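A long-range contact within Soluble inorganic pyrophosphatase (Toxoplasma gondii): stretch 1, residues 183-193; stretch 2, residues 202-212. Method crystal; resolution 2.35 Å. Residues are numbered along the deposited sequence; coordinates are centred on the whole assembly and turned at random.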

# COMPACT_ATOMS: atom_id res chain seq x y z
N VAL A 183 7.91 2.62 8.51
CA VAL A 183 8.45 3.14 7.26
C VAL A 183 9.05 2.02 6.42
O VAL A 183 8.70 1.86 5.24
CB VAL A 183 9.47 4.26 7.53
CG1 VAL A 183 10.25 4.58 6.26
CG2 VAL A 183 8.75 5.50 8.03
N VAL A 184 9.95 1.23 7.01
CA VAL A 184 10.55 0.12 6.27
C VAL A 184 9.51 -0.91 5.85
O VAL A 184 9.47 -1.26 4.66
CB VAL A 184 11.71 -0.49 7.08
CG1 VAL A 184 12.24 -1.73 6.39
CG2 VAL A 184 12.82 0.53 7.27
N PRO A 185 8.66 -1.44 6.75
CA PRO A 185 7.64 -2.39 6.27
C PRO A 185 6.60 -1.74 5.37
O PRO A 185 6.09 -2.41 4.46
CB PRO A 185 7.01 -2.92 7.57
CG PRO A 185 7.25 -1.85 8.56
CD PRO A 185 8.57 -1.24 8.21
N GLY A 186 6.28 -0.47 5.58
CA GLY A 186 5.36 0.21 4.69
C GLY A 186 5.87 0.27 3.26
O GLY A 186 5.11 0.08 2.31
N ILE A 187 7.17 0.53 3.09
CA ILE A 187 7.76 0.57 1.76
C ILE A 187 7.81 -0.83 1.15
O ILE A 187 7.50 -1.02 -0.03
CB ILE A 187 9.15 1.23 1.80
CG1 ILE A 187 9.02 2.73 2.09
CG2 ILE A 187 9.90 0.99 0.50
CD1 ILE A 187 10.31 3.37 2.54
N ARG A 188 8.21 -1.83 1.95
CA ARG A 188 8.27 -3.19 1.45
C ARG A 188 6.90 -3.68 1.01
O ARG A 188 6.75 -4.26 -0.07
CB ARG A 188 8.85 -4.13 2.51
CG ARG A 188 8.90 -5.59 2.05
CD ARG A 188 9.62 -6.49 3.05
NE ARG A 188 9.44 -6.02 4.42
CZ ARG A 188 10.44 -5.81 5.28
NH1 ARG A 188 11.69 -6.05 4.92
NH2 ARG A 188 10.17 -5.37 6.50
N GLU A 189 5.88 -3.46 1.84
CA GLU A 189 4.54 -3.94 1.50
C GLU A 189 3.94 -3.16 0.34
O GLU A 189 3.16 -3.72 -0.43
CB GLU A 189 3.63 -3.87 2.73
CG GLU A 189 4.05 -4.79 3.87
CD GLU A 189 4.36 -6.21 3.42
OE1 GLU A 189 3.64 -6.74 2.55
OE2 GLU A 189 5.34 -6.78 3.94
N TRP A 190 4.30 -1.88 0.21
CA TRP A 190 3.81 -1.10 -0.92
C TRP A 190 4.28 -1.69 -2.24
O TRP A 190 3.48 -1.94 -3.15
CB TRP A 190 4.27 0.36 -0.79
CG TRP A 190 3.46 1.30 -1.62
CD1 TRP A 190 2.42 2.09 -1.20
CD2 TRP A 190 3.60 1.56 -3.03
NE1 TRP A 190 1.92 2.82 -2.25
CE2 TRP A 190 2.63 2.51 -3.38
CE3 TRP A 190 4.47 1.09 -4.02
CZ2 TRP A 190 2.49 3.00 -4.68
CZ3 TRP A 190 4.33 1.57 -5.31
CH2 TRP A 190 3.35 2.51 -5.63
N PHE A 191 5.58 -1.93 -2.37
CA PHE A 191 6.12 -2.46 -3.61
C PHE A 191 5.86 -3.95 -3.79
O PHE A 191 5.97 -4.45 -4.91
CB PHE A 191 7.62 -2.16 -3.70
CG PHE A 191 7.92 -0.73 -4.04
CD1 PHE A 191 7.79 -0.28 -5.34
CD2 PHE A 191 8.30 0.17 -3.06
CE1 PHE A 191 8.05 1.04 -5.67
CE2 PHE A 191 8.57 1.49 -3.38
CZ PHE A 191 8.44 1.93 -4.68
N ARG A 192 5.51 -4.66 -2.72
CA ARG A 192 5.13 -6.06 -2.87
C ARG A 192 3.76 -6.20 -3.54
O ARG A 192 3.55 -7.10 -4.35
CB ARG A 192 5.13 -6.77 -1.52
CG ARG A 192 5.00 -8.29 -1.62
CD ARG A 192 4.24 -8.89 -0.45
NE ARG A 192 4.90 -8.63 0.83
CZ ARG A 192 5.87 -9.39 1.34
NH1 ARG A 192 6.30 -10.45 0.68
NH2 ARG A 192 6.40 -9.08 2.51
N TRP A 193 2.83 -5.30 -3.21
CA TRP A 193 1.43 -5.47 -3.56
C TRP A 193 0.94 -4.55 -4.67
O TRP A 193 -0.15 -4.79 -5.20
CB TRP A 193 0.55 -5.24 -2.31
CG TRP A 193 0.68 -6.32 -1.28
CD1 TRP A 193 1.42 -6.28 -0.14
CD2 TRP A 193 0.02 -7.59 -1.29
NE1 TRP A 193 1.28 -7.46 0.56
CE2 TRP A 193 0.42 -8.28 -0.12
CE3 TRP A 193 -0.86 -8.23 -2.16
CZ2 TRP A 193 -0.03 -9.56 0.19
CZ3 TRP A 193 -1.31 -9.50 -1.86
CH2 TRP A 193 -0.89 -10.15 -0.69
N VAL A 202 2.05 -10.79 -7.20
CA VAL A 202 2.63 -10.35 -5.94
C VAL A 202 4.14 -10.46 -6.07
O VAL A 202 4.66 -11.54 -6.36
CB VAL A 202 2.11 -11.19 -4.76
CG1 VAL A 202 2.75 -10.73 -3.46
CG2 VAL A 202 0.59 -11.10 -4.67
N ASN A 203 4.84 -9.35 -5.87
CA ASN A 203 6.28 -9.36 -6.04
C ASN A 203 6.95 -10.09 -4.88
O ASN A 203 6.38 -10.27 -3.80
CB ASN A 203 6.82 -7.93 -6.14
CG ASN A 203 6.31 -7.20 -7.37
OD1 ASN A 203 6.44 -7.69 -8.50
ND2 ASN A 203 5.73 -6.02 -7.16
N GLN A 204 8.19 -10.51 -5.12
CA GLN A 204 9.02 -11.14 -4.11
C GLN A 204 10.18 -10.23 -3.75
O GLN A 204 10.42 -9.21 -4.40
CB GLN A 204 9.54 -12.50 -4.59
CG GLN A 204 8.48 -13.42 -5.16
CD GLN A 204 9.07 -14.66 -5.79
OE1 GLN A 204 8.94 -15.77 -5.27
NE2 GLN A 204 9.75 -14.48 -6.92
N PHE A 205 10.89 -10.60 -2.70
CA PHE A 205 12.07 -9.87 -2.26
C PHE A 205 13.22 -10.84 -2.03
O PHE A 205 13.03 -11.89 -1.40
CB PHE A 205 11.79 -9.08 -0.98
CG PHE A 205 10.86 -7.92 -1.18
CD1 PHE A 205 9.49 -8.08 -1.01
CD2 PHE A 205 11.34 -6.68 -1.54
CE1 PHE A 205 8.63 -7.02 -1.20
CE2 PHE A 205 10.48 -5.61 -1.74
CZ PHE A 205 9.12 -5.78 -1.57
N GLY A 206 14.39 -10.50 -2.55
CA GLY A 206 15.58 -11.27 -2.28
C GLY A 206 16.07 -11.04 -0.87
O GLY A 206 15.53 -10.24 -0.10
N HIS A 207 17.13 -11.77 -0.51
CA HIS A 207 17.77 -11.66 0.80
C HIS A 207 16.76 -11.88 1.93
O HIS A 207 16.81 -11.22 2.97
CB HIS A 207 18.48 -10.31 0.97
CG HIS A 207 19.62 -10.11 0.02
ND1 HIS A 207 20.90 -10.54 0.29
CD2 HIS A 207 19.67 -9.52 -1.20
CE1 HIS A 207 21.69 -10.23 -0.72
NE2 HIS A 207 20.97 -9.61 -1.64
N ASP A 208 15.83 -12.81 1.71
CA ASP A 208 14.81 -13.16 2.70
C ASP A 208 13.99 -11.94 3.12
O ASP A 208 13.61 -11.80 4.29
CB ASP A 208 15.43 -13.85 3.92
CG ASP A 208 16.10 -15.17 3.57
OD1 ASP A 208 15.56 -15.90 2.71
OD2 ASP A 208 17.17 -15.47 4.15
N GLU A 209 13.74 -11.04 2.17
CA GLU A 209 12.93 -9.83 2.35
C GLU A 209 13.58 -8.80 3.26
O GLU A 209 12.94 -7.79 3.59
CB GLU A 209 11.53 -10.15 2.88
CG GLU A 209 10.80 -11.24 2.12
CD GLU A 209 9.31 -11.20 2.36
OE1 GLU A 209 8.87 -10.53 3.32
OE2 GLU A 209 8.57 -11.84 1.58
N ALA A 210 14.83 -9.00 3.67
CA ALA A 210 15.46 -8.06 4.59
C ALA A 210 15.76 -6.74 3.91
O ALA A 210 16.03 -6.67 2.70
CB ALA A 210 16.75 -8.66 5.15
N ALA A 211 15.71 -5.66 4.69
CA ALA A 211 16.25 -4.38 4.25
C ALA A 211 17.75 -4.42 4.46
O ALA A 211 18.23 -4.43 5.60
CB ALA A 211 15.60 -3.23 5.03
N LEU A 212 18.50 -4.47 3.37
CA LEU A 212 19.95 -4.56 3.46
C LEU A 212 20.51 -3.31 4.15
O LEU A 212 19.95 -2.22 4.01
CB LEU A 212 20.55 -4.74 2.07
CG LEU A 212 20.46 -6.17 1.52
CD1 LEU A 212 21.36 -6.35 0.31
CD2 LEU A 212 20.78 -7.20 2.60
O HOH W 1 6.10 -11.68 -1.65

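The helix of residues 183-193 packs against the 202-212 segment through one flank, and the side chains that carry the contact are two arginines one helical turn apart, Arg188 and Arg192. Together the two stretches bury 551 Å².

Arg192 makes the most elaborate set of polar contacts. Its CA-to-CB bond points sideways, and chi1 is t (-169°), but chi2 lies between wells at -147° and chi3 is m. This bent course places the guanidinium between two carboxylates. On the Glu209 side the arrangement is bidentate: Arg192 NH1 donates to Glu209 OE2 at 2.8 Å and Arg192 NH2 to Glu209 OE1 at 3.0 Å, both nearly linear, with OE2 at the edge of the guanidinium and near its plane. Within the helix, Arg192 NE donates to Glu189 OE1 (2.8 Å) and Arg192 NH2 to Glu189 OE2 (2.9 Å). Glu189 leaves the helix directed away from the second stretch, yet its m, m conformation curls the carboxylate back to meet the arginine. Glu209 starts out toward the helix and, with chi1 m and chi2 t, is extended enough to reach it. A water completes the set, accepting from Arg192 NH1 and donating to Asn203 O, at 2.6 Å in each case.

Arg188 points toward the second stretch and runs out in a t, t conformation before turning at chi3 (32°, between wells). The extended part lays its aliphatic portion over one face of Phe205, with Arg188 CG 3.8 Å from the ring centroid in a CH-pi contact. The turn then brings Arg188 NH1 to Glu209 O at 2.5 Å; the angle of 126° makes this a weak hydrogen bond despite the short distance.

Phe205, with chi1 m and chi2 91°, thus lies against both arginines: Arg188 CG covers a face, while Arg192 CB meets the ring edge, 3.5 Å from Phe205 CE1. Phe205 CD1 in turn lies over a face of the Arg192 guanidinium.

At the C-terminal end of the helical stretch, Asn203 engages two successive carbonyls. Its backbone N donates to Arg192 O (3.0 Å), and its m rotamer directs Asn203 ND2 to Phe191 O (2.8 Å). Beside it, Val202 packs its CG2 against Trp193 CZ3 at 3.8 Å; the indole begins away from the second stretch, but its end comes nearer. Trp193 NE1 also makes a weak bond to Glu189 OE1 (3.2 Å). At the other end, Val184 CG1 and Ala211 CB meet at 3.9 Å, a small apolar contact.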